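Local coordinates for sporulation inhibitor of replication protein SirA (Bacillus subtilis, PDB 4TPS), which inhibits the initiation of DNA replication during sporulation, keeping the cell diploid by preventing the initiator DnaA from associating with the replication origin, at residues 14-20 and 57-63; 31-36 and 133-137; 68-72 and 82-87. One frame throughout, in Å; residues are numbered along the deposited sequence.

Contact 1. Residues 14-20 and 57-63; sequences YLIKEEF and YITQPIP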
loop_
_atom_site.group_PDB
_atom_site.type_symbol
_atom_site.label_atom_id
_atom_site.label_comp_id
_atom_site.label_asym_id
_atom_site.label_seq_id
_atom_site.Cartn_x
_atom_site.Cartn_y
_atom_site.Cartn_z
ATOM N N TYR A 14 8.416 -2.512 1.343
ATOM C CA TYR A 14 7.143 -3.265 1.492
ATOM C C TYR A 14 6.993 -4.306 0.393
ATOM O O TYR A 14 7.530 -4.158 -0.699
ATOM C CB TYR A 14 5.951 -2.284 1.419
ATOM C CG TYR A 14 5.784 -1.398 2.625
ATOM C CD1 TYR A 14 6.509 -0.203 2.750
ATOM C CD2 TYR A 14 4.846 -1.690 3.581
ATOM C CE1 TYR A 14 6.302 0.639 3.830
ATOM C CE2 TYR A 14 4.628 -0.853 4.683
ATOM C CZ TYR A 14 5.372 0.300 4.809
ATOM O OH TYR A 14 5.182 1.120 5.858
ATOM N N LEU A 15 6.271 -5.378 0.742
ATOM C CA LEU A 15 5.943 -6.457 -0.166
ATOM C C LEU A 15 4.556 -6.133 -0.757
ATOM O O LEU A 15 3.528 -6.216 -0.043
ATOM C CB LEU A 15 5.922 -7.769 0.589
ATOM C CG LEU A 15 5.757 -9.007 -0.264
ATOM C CD1 LEU A 15 6.734 -9.039 -1.414
ATOM C CD2 LEU A 15 5.845 -10.271 0.578
ATOM N N ILE A 16 4.549 -5.679 -1.993
ATOM C CA ILE A 16 3.316 -5.153 -2.633
ATOM C C ILE A 16 2.525 -6.338 -3.226
ATOM O O ILE A 16 3.079 -7.261 -3.813
ATOM C CB ILE A 16 3.634 -4.138 -3.753
ATOM C CG1 ILE A 16 4.579 -3.025 -3.280
ATOM C CG2 ILE A 16 2.348 -3.559 -4.368
ATOM C CD1 ILE A 16 4.079 -2.268 -2.089
ATOM N N LYS A 17 1.200 -6.315 -3.035
ATOM C CA LYS A 17 0.374 -7.300 -3.681
ATOM C C LYS A 17 0.413 -7.153 -5.170
ATOM O O LYS A 17 0.415 -6.032 -5.749
ATOM C CB LYS A 17 -1.046 -7.189 -3.170
ATOM C CG LYS A 17 -1.279 -7.644 -1.738
ATOM C CD LYS A 17 -2.736 -7.541 -1.342
ATOM C CE LYS A 17 -3.064 -8.101 0.037
ATOM N NZ LYS A 17 -4.503 -7.846 0.303
ATOM N N GLU A 18 0.439 -8.313 -5.825
ATOM C CA GLU A 18 0.447 -8.413 -7.271
ATOM C C GLU A 18 -0.581 -7.521 -7.990
ATOM O O GLU A 18 -0.266 -6.849 -8.955
ATOM C CB GLU A 18 0.179 -9.890 -7.620
ATOM C CG GLU A 18 1.414 -10.770 -7.457
ATOM C CD GLU A 18 1.737 -11.327 -6.068
ATOM O OE1 GLU A 18 1.247 -10.787 -5.055
ATOM O OE2 GLU A 18 2.535 -12.316 -6.002
ATOM N N GLU A 19 -1.804 -7.468 -7.459
ATOM C CA GLU A 19 -2.832 -6.718 -8.134
ATOM C C GLU A 19 -2.472 -5.237 -8.221
ATOM O O GLU A 19 -2.733 -4.559 -9.204
ATOM C CB GLU A 19 -4.168 -6.951 -7.391
ATOM C CG GLU A 19 -5.324 -6.138 -7.842
ATOM C CD GLU A 19 -6.597 -6.500 -7.086
ATOM O OE1 GLU A 19 -6.537 -6.785 -5.840
ATOM O OE2 GLU A 19 -7.673 -6.488 -7.745
ATOM N N PHE A 20 -1.930 -4.715 -7.122
ATOM C CA PHE A 20 -1.558 -3.291 -7.061
ATOM C C PHE A 20 -0.263 -2.964 -7.780
ATOM O O PHE A 20 -0.153 -1.896 -8.396
ATOM C CB PHE A 20 -1.576 -2.859 -5.588
ATOM C CG PHE A 20 -2.988 -2.789 -5.076
ATOM C CD1 PHE A 20 -3.737 -1.648 -5.304
ATOM C CD2 PHE A 20 -3.576 -3.877 -4.460
ATOM C CE1 PHE A 20 -5.084 -1.607 -4.913
ATOM C CE2 PHE A 20 -4.907 -3.827 -4.099
ATOM C CZ PHE A 20 -5.624 -2.695 -4.274
ATOM N N TYR A 57 -3.994 -2.876 3.115
ATOM C CA TYR A 57 -4.695 -3.573 2.065
ATOM C C TYR A 57 -3.828 -3.950 0.877
ATOM O O TYR A 57 -3.943 -5.063 0.334
ATOM C CB TYR A 57 -5.941 -2.776 1.661
ATOM C CG TYR A 57 -6.893 -3.549 0.757
ATOM C CD1 TYR A 57 -6.667 -3.679 -0.609
ATOM C CD2 TYR A 57 -8.014 -4.166 1.279
ATOM C CE1 TYR A 57 -7.565 -4.412 -1.429
ATOM C CE2 TYR A 57 -8.900 -4.876 0.479
ATOM C CZ TYR A 57 -8.680 -4.998 -0.854
ATOM O OH TYR A 57 -9.546 -5.665 -1.697
ATOM N N ILE A 58 -2.919 -3.060 0.462
ATOM C CA ILE A 58 -2.184 -3.271 -0.782
ATOM C C ILE A 58 -0.859 -4.014 -0.582
ATOM O O ILE A 58 -0.178 -4.272 -1.540
ATOM C CB ILE A 58 -1.918 -1.939 -1.544
ATOM C CG1 ILE A 58 -0.883 -1.056 -0.802
ATOM C CG2 ILE A 58 -3.245 -1.161 -1.760
ATOM C CD1 ILE A 58 -0.406 0.103 -1.678
ATOM N N THR A 59 -0.518 -4.315 0.659
ATOM C CA THR A 59 0.722 -4.976 0.968
ATOM C C THR A 59 0.478 -6.338 1.611
ATOM O O THR A 59 -0.616 -6.630 2.151
ATOM C CB THR A 59 1.615 -4.093 1.893
ATOM O OG1 THR A 59 0.981 -3.852 3.142
ATOM C CG2 THR A 59 1.945 -2.769 1.248
ATOM N N GLN A 60 1.523 -7.175 1.586
ATOM C CA GLN A 60 1.498 -8.518 2.181
ATOM C C GLN A 60 2.314 -8.520 3.451
ATOM O O GLN A 60 3.304 -7.787 3.551
ATOM C CB GLN A 60 2.125 -9.544 1.217
ATOM C CG GLN A 60 1.405 -9.562 -0.126
ATOM C CD GLN A 60 1.721 -10.784 -0.966
ATOM O OE1 GLN A 60 2.713 -11.414 -0.783
ATOM N NE2 GLN A 60 0.821 -11.134 -1.870
ATOM N N PRO A 61 1.953 -9.379 4.392
ATOM C CA PRO A 61 2.816 -9.562 5.569
ATOM C C PRO A 61 4.209 -10.065 5.123
ATOM O O PRO A 61 4.332 -10.889 4.184
ATOM C CB PRO A 61 2.099 -10.618 6.400
ATOM C CG PRO A 61 0.814 -10.871 5.776
ATOM C CD PRO A 61 0.764 -10.254 4.411
ATOM N N ILE A 62 5.238 -9.611 5.825
ATOM C CA ILE A 62 6.584 -10.132 5.523
ATOM C C ILE A 62 6.631 -11.625 5.977
ATOM O O ILE A 62 6.143 -11.933 7.014
ATOM C CB ILE A 62 7.651 -9.291 6.259
ATOM C CG1 ILE A 62 7.581 -7.786 5.874
ATOM C CG2 ILE A 62 9.036 -9.850 6.033
ATOM C CD1 ILE A 62 7.647 -7.474 4.380
ATOM N N PRO A 63 7.188 -12.554 5.166
ATOM C CA PRO A 63 7.220 -13.981 5.591
ATOM C C PRO A 63 8.405 -14.190 6.506
ATOM O O PRO A 63 9.509 -14.453 6.058
ATOM C CB PRO A 63 7.317 -14.756 4.243
ATOM C CG PRO A 63 8.012 -13.756 3.342
ATOM C CD PRO A 63 7.604 -12.376 3.762
HETATM O O HOH W 1 4.657 -5.443 3.045
HETATM O O HOH W 2 -3.364 -7.284 3.400
#

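Contact 2. Residues 31-36 and 133-137; sequences MFELFQ and LAMDF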
loop_
_atom_site.group_PDB
_atom_site.type_symbol
_atom_site.label_atom_id
_atom_site.label_comp_id
_atom_site.label_asym_id
_atom_site.label_seq_id
_atom_site.Cartn_x
_atom_site.Cartn_y
_atom_site.Cartn_z
ATOM N N MET A 31 2.592 5.284 -5.583
ATOM C CA MET A 31 2.747 4.424 -4.398
ATOM C C MET A 31 3.775 5.044 -3.467
ATOM O O MET A 31 3.544 5.116 -2.282
ATOM C CB MET A 31 3.177 2.976 -4.741
ATOM C CG MET A 31 2.023 2.126 -5.223
ATOM S SD MET A 31 2.373 0.386 -5.329
ATOM C CE MET A 31 3.506 0.434 -6.691
ATOM N N PHE A 32 4.872 5.545 -4.028
ATOM C CA PHE A 32 5.839 6.251 -3.214
ATOM C C PHE A 32 5.163 7.370 -2.403
ATOM O O PHE A 32 5.410 7.472 -1.216
ATOM C CB PHE A 32 6.946 6.829 -4.095
ATOM C CG PHE A 32 7.938 7.696 -3.344
ATOM C CD1 PHE A 32 9.007 7.091 -2.717
ATOM C CD2 PHE A 32 7.823 9.069 -3.268
ATOM C CE1 PHE A 32 9.922 7.824 -2.013
ATOM C CE2 PHE A 32 8.740 9.823 -2.551
ATOM C CZ PHE A 32 9.838 9.204 -1.971
ATOM N N GLU A 33 4.293 8.165 -3.060
ATOM C CA GLU A 33 3.635 9.268 -2.373
ATOM C C GLU A 33 2.692 8.792 -1.248
ATOM O O GLU A 33 2.608 9.391 -0.187
ATOM C CB GLU A 33 2.903 10.171 -3.374
ATOM C CG GLU A 33 3.897 10.922 -4.260
ATOM C CD GLU A 33 3.250 11.928 -5.203
ATOM O OE1 GLU A 33 3.451 11.788 -6.429
ATOM O OE2 GLU A 33 2.568 12.864 -4.718
ATOM N N LEU A 34 1.996 7.692 -1.469
ATOM C CA LEU A 34 1.157 7.074 -0.440
ATOM C C LEU A 34 1.971 6.654 0.797
ATOM O O LEU A 34 1.671 7.005 1.937
ATOM C CB LEU A 34 0.416 5.898 -0.981
ATOM C CG LEU A 34 -0.529 5.205 0.009
ATOM C CD1 LEU A 34 -1.773 6.059 0.231
ATOM C CD2 LEU A 34 -0.933 3.827 -0.479
ATOM N N PHE A 35 3.027 5.927 0.547
ATOM C CA PHE A 35 3.953 5.535 1.629
ATOM C C PHE A 35 4.635 6.740 2.359
ATOM O O PHE A 35 4.728 6.769 3.584
ATOM C CB PHE A 35 4.975 4.550 1.135
ATOM C CG PHE A 35 4.386 3.172 0.848
ATOM C CD1 PHE A 35 3.993 2.346 1.863
ATOM C CD2 PHE A 35 4.224 2.706 -0.443
ATOM C CE1 PHE A 35 3.480 1.074 1.611
ATOM C CE2 PHE A 35 3.679 1.460 -0.706
ATOM C CZ PHE A 35 3.317 0.637 0.333
ATOM N N GLN A 36 4.996 7.733 1.587
ATOM C CA GLN A 36 5.609 8.927 2.147
ATOM C C GLN A 36 4.565 9.677 3.021
ATOM O O GLN A 36 4.895 10.148 4.113
ATOM C CB GLN A 36 6.177 9.807 1.064
ATOM C CG GLN A 36 6.837 11.085 1.610
ATOM C CD GLN A 36 7.463 11.898 0.521
ATOM O OE1 GLN A 36 6.780 12.487 -0.348
ATOM N NE2 GLN A 36 8.783 11.929 0.539
ATOM N N LEU A 133 9.072 -3.357 -2.982
ATOM C CA LEU A 133 9.282 -1.943 -3.320
ATOM C C LEU A 133 10.051 -1.230 -2.210
ATOM O O LEU A 133 9.590 -1.157 -1.078
ATOM C CB LEU A 133 7.923 -1.299 -3.493
ATOM C CG LEU A 133 7.908 0.140 -4.007
ATOM C CD1 LEU A 133 8.347 0.176 -5.497
ATOM C CD2 LEU A 133 6.488 0.720 -3.883
ATOM N N ALA A 134 11.258 -0.760 -2.525
ATOM C CA ALA A 134 12.148 -0.146 -1.526
ATOM C C ALA A 134 12.131 1.368 -1.779
ATOM O O ALA A 134 12.232 1.815 -2.926
ATOM C CB ALA A 134 13.582 -0.664 -1.747
ATOM N N MET A 135 12.054 2.165 -0.711
ATOM C CA MET A 135 11.888 3.576 -0.865
ATOM C C MET A 135 12.707 4.297 0.194
ATOM O O MET A 135 12.549 4.005 1.402
ATOM C CB MET A 135 10.432 3.912 -0.590
ATOM C CG MET A 135 9.416 3.355 -1.613
ATOM S SD MET A 135 7.704 3.342 -1.022
ATOM C CE MET A 135 7.699 1.900 0.013
ATOM N N ASP A 136 13.530 5.256 -0.258
ATOM C CA ASP A 136 14.256 6.184 0.667
ATOM C C ASP A 136 13.593 7.556 0.529
ATOM O O ASP A 136 13.700 8.197 -0.506
ATOM C CB ASP A 136 15.743 6.199 0.322
ATOM C CG ASP A 136 16.558 7.051 1.307
ATOM O OD1 ASP A 136 16.025 8.017 1.836
ATOM O OD2 ASP A 136 17.783 6.764 1.545
ATOM N N PHE A 137 12.877 7.975 1.576
ATOM C CA PHE A 137 12.122 9.208 1.582
ATOM C C PHE A 137 13.030 10.430 1.812
ATOM O O PHE A 137 12.582 11.550 1.675
ATOM C CB PHE A 137 11.090 9.183 2.724
ATOM C CG PHE A 137 10.099 8.051 2.620
ATOM C CD1 PHE A 137 9.292 7.918 1.479
ATOM C CD2 PHE A 137 9.981 7.149 3.598
ATOM C CE1 PHE A 137 8.419 6.875 1.349
ATOM C CE2 PHE A 137 9.109 6.091 3.470
ATOM C CZ PHE A 137 8.341 5.955 2.346
#

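Contact 3. Residues 68-72 and 82-87; sequences HQRLK and QLDYIY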
loop_
_atom_site.group_PDB
_atom_site.type_symbol
_atom_site.label_atom_id
_atom_site.label_comp_id
_atom_site.label_asym_id
_atom_site.label_seq_id
_atom_site.Cartn_x
_atom_site.Cartn_y
_atom_site.Cartn_z
ATOM N N HIS A 68 14.121 -15.337 7.866
ATOM C CA HIS A 68 15.144 -15.734 8.806
ATOM C C HIS A 68 16.021 -16.822 8.176
ATOM O O HIS A 68 17.255 -16.766 8.256
ATOM C CB HIS A 68 14.581 -16.305 10.078
ATOM C CG HIS A 68 14.126 -15.302 11.066
ATOM N ND1 HIS A 68 14.957 -14.346 11.587
ATOM C CD2 HIS A 68 12.952 -15.177 11.729
ATOM C CE1 HIS A 68 14.311 -13.638 12.495
ATOM N NE2 HIS A 68 13.097 -14.133 12.606
ATOM N N GLN A 69 15.380 -17.828 7.569
ATOM C CA GLN A 69 16.126 -18.919 6.971
ATOM C C GLN A 69 17.057 -18.453 5.863
ATOM O O GLN A 69 18.242 -18.827 5.819
ATOM C CB GLN A 69 15.172 -19.977 6.507
ATOM C CG GLN A 69 14.412 -20.572 7.697
ATOM C CD GLN A 69 13.235 -21.473 7.336
ATOM O OE1 GLN A 69 12.555 -21.273 6.326
ATOM N NE2 GLN A 69 12.965 -22.470 8.205
ATOM N N ARG A 70 16.509 -17.653 4.965
ATOM C CA ARG A 70 17.289 -17.134 3.860
ATOM C C ARG A 70 18.430 -16.212 4.277
ATOM O O ARG A 70 19.568 -16.293 3.718
ATOM C CB ARG A 70 16.358 -16.421 2.858
ATOM C CG ARG A 70 15.382 -17.329 2.136
ATOM C CD ARG A 70 16.132 -18.235 1.165
ATOM N NE ARG A 70 15.247 -19.111 0.368
ATOM C CZ ARG A 70 14.769 -18.831 -0.841
ATOM N NH1 ARG A 70 15.067 -17.696 -1.468
ATOM N NH2 ARG A 70 13.988 -19.725 -1.456
ATOM N N LEU A 71 18.156 -15.379 5.258
ATOM C CA LEU A 71 19.212 -14.500 5.800
ATOM C C LEU A 71 20.344 -15.283 6.447
ATOM O O LEU A 71 21.529 -15.008 6.196
ATOM C CB LEU A 71 18.612 -13.516 6.804
ATOM C CG LEU A 71 17.747 -12.405 6.175
ATOM C CD1 LEU A 71 16.865 -11.794 7.260
ATOM C CD2 LEU A 71 18.615 -11.356 5.508
ATOM N N LYS A 72 20.010 -16.228 7.298
ATOM C CA LYS A 72 21.045 -16.981 7.990
ATOM C C LYS A 72 21.889 -17.764 7.036
ATOM O O LYS A 72 23.105 -17.880 7.232
ATOM C CB LYS A 72 20.439 -17.935 8.989
ATOM C CG LYS A 72 19.863 -17.248 10.226
ATOM C CD LYS A 72 19.625 -18.288 11.315
ATOM C CE LYS A 72 18.311 -18.075 12.030
ATOM N NZ LYS A 72 18.222 -16.655 12.410
ATOM N N GLN A 82 22.364 -11.166 14.943
ATOM C CA GLN A 82 20.921 -11.137 14.930
ATOM C C GLN A 82 20.444 -10.809 16.341
ATOM O O GLN A 82 20.863 -11.487 17.316
ATOM C CB GLN A 82 20.386 -12.524 14.516
ATOM C CG GLN A 82 18.888 -12.606 14.482
ATOM C CD GLN A 82 18.342 -14.009 14.413
ATOM O OE1 GLN A 82 19.081 -15.003 14.262
ATOM N NE2 GLN A 82 17.018 -14.107 14.530
ATOM N N LEU A 83 19.482 -9.898 16.404
ATOM C CA LEU A 83 18.708 -9.613 17.615
ATOM C C LEU A 83 17.198 -9.742 17.274
ATOM O O LEU A 83 16.566 -8.835 16.825
ATOM C CB LEU A 83 19.130 -8.269 18.241
ATOM C CG LEU A 83 18.324 -7.754 19.419
ATOM C CD1 LEU A 83 18.176 -8.747 20.525
ATOM C CD2 LEU A 83 18.921 -6.461 19.974
ATOM N N ASP A 84 16.713 -10.967 17.390
ATOM C CA ASP A 84 15.389 -11.414 16.955
ATOM C C ASP A 84 15.110 -10.988 15.503
ATOM O O ASP A 84 15.647 -11.565 14.575
ATOM C CB ASP A 84 14.316 -10.921 17.914
ATOM C CG ASP A 84 12.936 -11.579 17.654
ATOM O OD1 ASP A 84 12.799 -12.564 16.884
ATOM O OD2 ASP A 84 12.009 -11.131 18.282
ATOM N N TYR A 85 14.322 -9.945 15.311
ATOM C CA TYR A 85 13.965 -9.486 13.952
ATOM C C TYR A 85 14.907 -8.497 13.299
ATOM O O TYR A 85 14.615 -8.004 12.196
ATOM C CB TYR A 85 12.514 -8.969 13.926
ATOM C CG TYR A 85 12.252 -7.842 14.861
ATOM C CD1 TYR A 85 12.430 -6.548 14.444
ATOM C CD2 TYR A 85 11.799 -8.073 16.187
ATOM C CE1 TYR A 85 12.178 -5.477 15.279
ATOM C CE2 TYR A 85 11.579 -7.012 17.043
ATOM C CZ TYR A 85 11.764 -5.713 16.564
ATOM O OH TYR A 85 11.543 -4.618 17.328
ATOM N N ILE A 86 16.012 -8.175 13.988
ATOM C CA ILE A 86 17.049 -7.252 13.523
ATOM C C ILE A 86 18.284 -8.042 13.161
ATOM O O ILE A 86 18.767 -8.897 13.949
ATOM C CB ILE A 86 17.398 -6.219 14.612
ATOM C CG1 ILE A 86 16.173 -5.432 15.028
ATOM C CG2 ILE A 86 18.510 -5.297 14.158
ATOM C CD1 ILE A 86 16.303 -4.686 16.343
ATOM N N TYR A 87 18.804 -7.770 11.955
ATOM C CA TYR A 87 20.096 -8.263 11.493
ATOM C C TYR A 87 21.010 -7.118 11.230
ATOM O O TYR A 87 20.616 -6.145 10.657
ATOM C CB TYR A 87 19.947 -9.131 10.239
ATOM C CG TYR A 87 19.308 -10.500 10.479
ATOM C CD1 TYR A 87 17.962 -10.622 10.744
ATOM C CD2 TYR A 87 20.063 -11.666 10.428
ATOM C CE1 TYR A 87 17.401 -11.856 10.951
ATOM C CE2 TYR A 87 19.499 -12.910 10.618
ATOM C CZ TYR A 87 18.168 -12.993 10.903
ATOM O OH TYR A 87 17.604 -14.229 11.087
HETATM O O HOH W 3 11.367 -12.954 14.485
HETATM O O HOH W 4 15.766 -16.818 14.743
#

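Contact 1. Residues 14-20 and 57-63
Ile58 presses its CG2 methyl onto the middle of one face of the Phe20 ring, 3.5 Å from the ring centroid and almost on its normal, a CH-pi contact. The Phe20 rim, at CE2, meets the edge of the Tyr57 ring at CE1, the two planes perpendicular. Farther along the contact, the CD2 methyl of Leu15 lies 3.6 Å from OE1 of Gln60. Lys17 forms the polar edge. Its extended chain runs past the carbonyls of Tyr57 and Ile58 and brings NZ to 2.8 Å from Tyr57 O, in the carbonyl plane, while the same ammonium stands 4.9 Å over the Tyr57 ring centroid, a cation-pi contact. A methionine in place of Lys17 would probably leave Tyr57 O without its charged partner and the ring face without its cation. The backbones add two bonds, Lys17 N to Ile58 O (2.9 Å, 171° at the hydrogen) and Gln60 N to Leu15 O (2.8 Å), and water 1 links Leu15 N with Gln60 O. Phe20, Tyr57 and Ile58 also pack on aromatic side chains of the other protein chain, whereas Ile16 and Thr59 rest on Phe35 of helix 28-39, with strand 132-136 beside strand 9-16.

Contact 2. Residues 31-36 and 133-137
This is buried helix-on-sheet packing: Phe32, Phe35 and Met31 of helix 28-39 lie against Met135 and Leu133 of strand 132-136 and Phe137 close after them. The short helix and strand axes pass 9.9 Å apart at 60°, and the gap is filled mainly by side chains. Met135 is the central piece. Its chain bends at the last torsion (chi3 -79°), which lays the CE methyl over one face of the Phe35 ring, displaced toward the rim, 3.9 Å from the centroid. The sulfur touches the same ring, with SD 3.6 Å from Phe35 CD2, in a Met-aromatic contact of oblique approach. Further back along the methionine, CG meets the edge of the Phe32 ring at CD1. Phe137 closes the other end: its CD1 comes to 3.5 Å from Phe32 CE1, the two rings inclined at 46° in neither a stack nor a T. The same Phe137 ring runs alongside the aliphatic part of Gln36 and reaches the helix backbone, CE1 lying 3.5 Å from Gln36 N. At the opposite end Leu133 CD2 fits against Met31 CB. Tyr142 stacks on Phe32, and Tyr14 meets the Phe35 ring, so neighbouring strands extend the cluster. Held by rings, methyls and a polarisable sulfur, the interface depends on shape and dispersion, and the flexible methionine fills the angle between two phenylalanines.

Contact 3. Residues 68-72 and 82-87
Tyr87 and His68 join a beta hairpin to a helix: strands 79-83 and 86-90 turn through a type II' beta turn from Leu83 to Ile86, closed by Leu83 N to Ile86 O and Ile86 N to Leu83 O, and residues 68-72 of helix 64-75 pack on the hairpin through side chains. Tyr87 carries the contact. With CG placed anti to its carbonyl carbon (chi1 -71°), its ring stands between Leu71 CD1 over one face, 3.9 Å from the centroid, and Gln82 CG over the opposite face. The phenol oxygen is gripped twice from the helix: His68 ND1 lies 2.7 Å from Tyr87 OH in a nearly straight bond, and Lys72 NZ donates to that same oxygen at 2.8 Å. The imidazole is turned 46° from the phenol ring and meets it rim to rim. Lys72 curls at its last two torsions, and this brings the ammonium to Gln82 OE1 as well, 2.6 Å away; the nitrogen sits above the carbonyl plane and not on a lone pair. Two bonds thus tie the lysine to the hairpin, and its positive charge would probably polarise the phenol oxygen. The Gln82 amide is fixed in turn, since its NE2 donates to Asp84 O, within the turn, in a nearly straight bond, while water 4 accepts a second bond from NE2. Leu71 also packs on Phe100 of strand 96-103 and Phe121 of helix 116-128. At the edge of the imidazole, in its plane, water 3 bridges His68 NE2 and Asp84 OD1, 2.8 Å from each.

Contact 2 is the core of the three, while contacts 1 and 3 are partly buried and run out to the surface. Contacts 1 and 2 share a border: strands 9-16 and 132-136 are neighbours in the sheet, and Tyr14 of contact 1 packs on Phe35 and Met135 of contact 2. Contact 3 stands apart, about 24 Å from contact 2 between centres and across the centre of the chain, yet it reaches the same sheet. Chemistry follows place. Rings and sulfur serve the interior; backbone bonds, a lysine and a CH-pi contact combine in contact 1; a polar network with two waters, backed by a leucine on a tyrosine face, makes contact 3. Among them, contact 1 faces the partner protein most broadly.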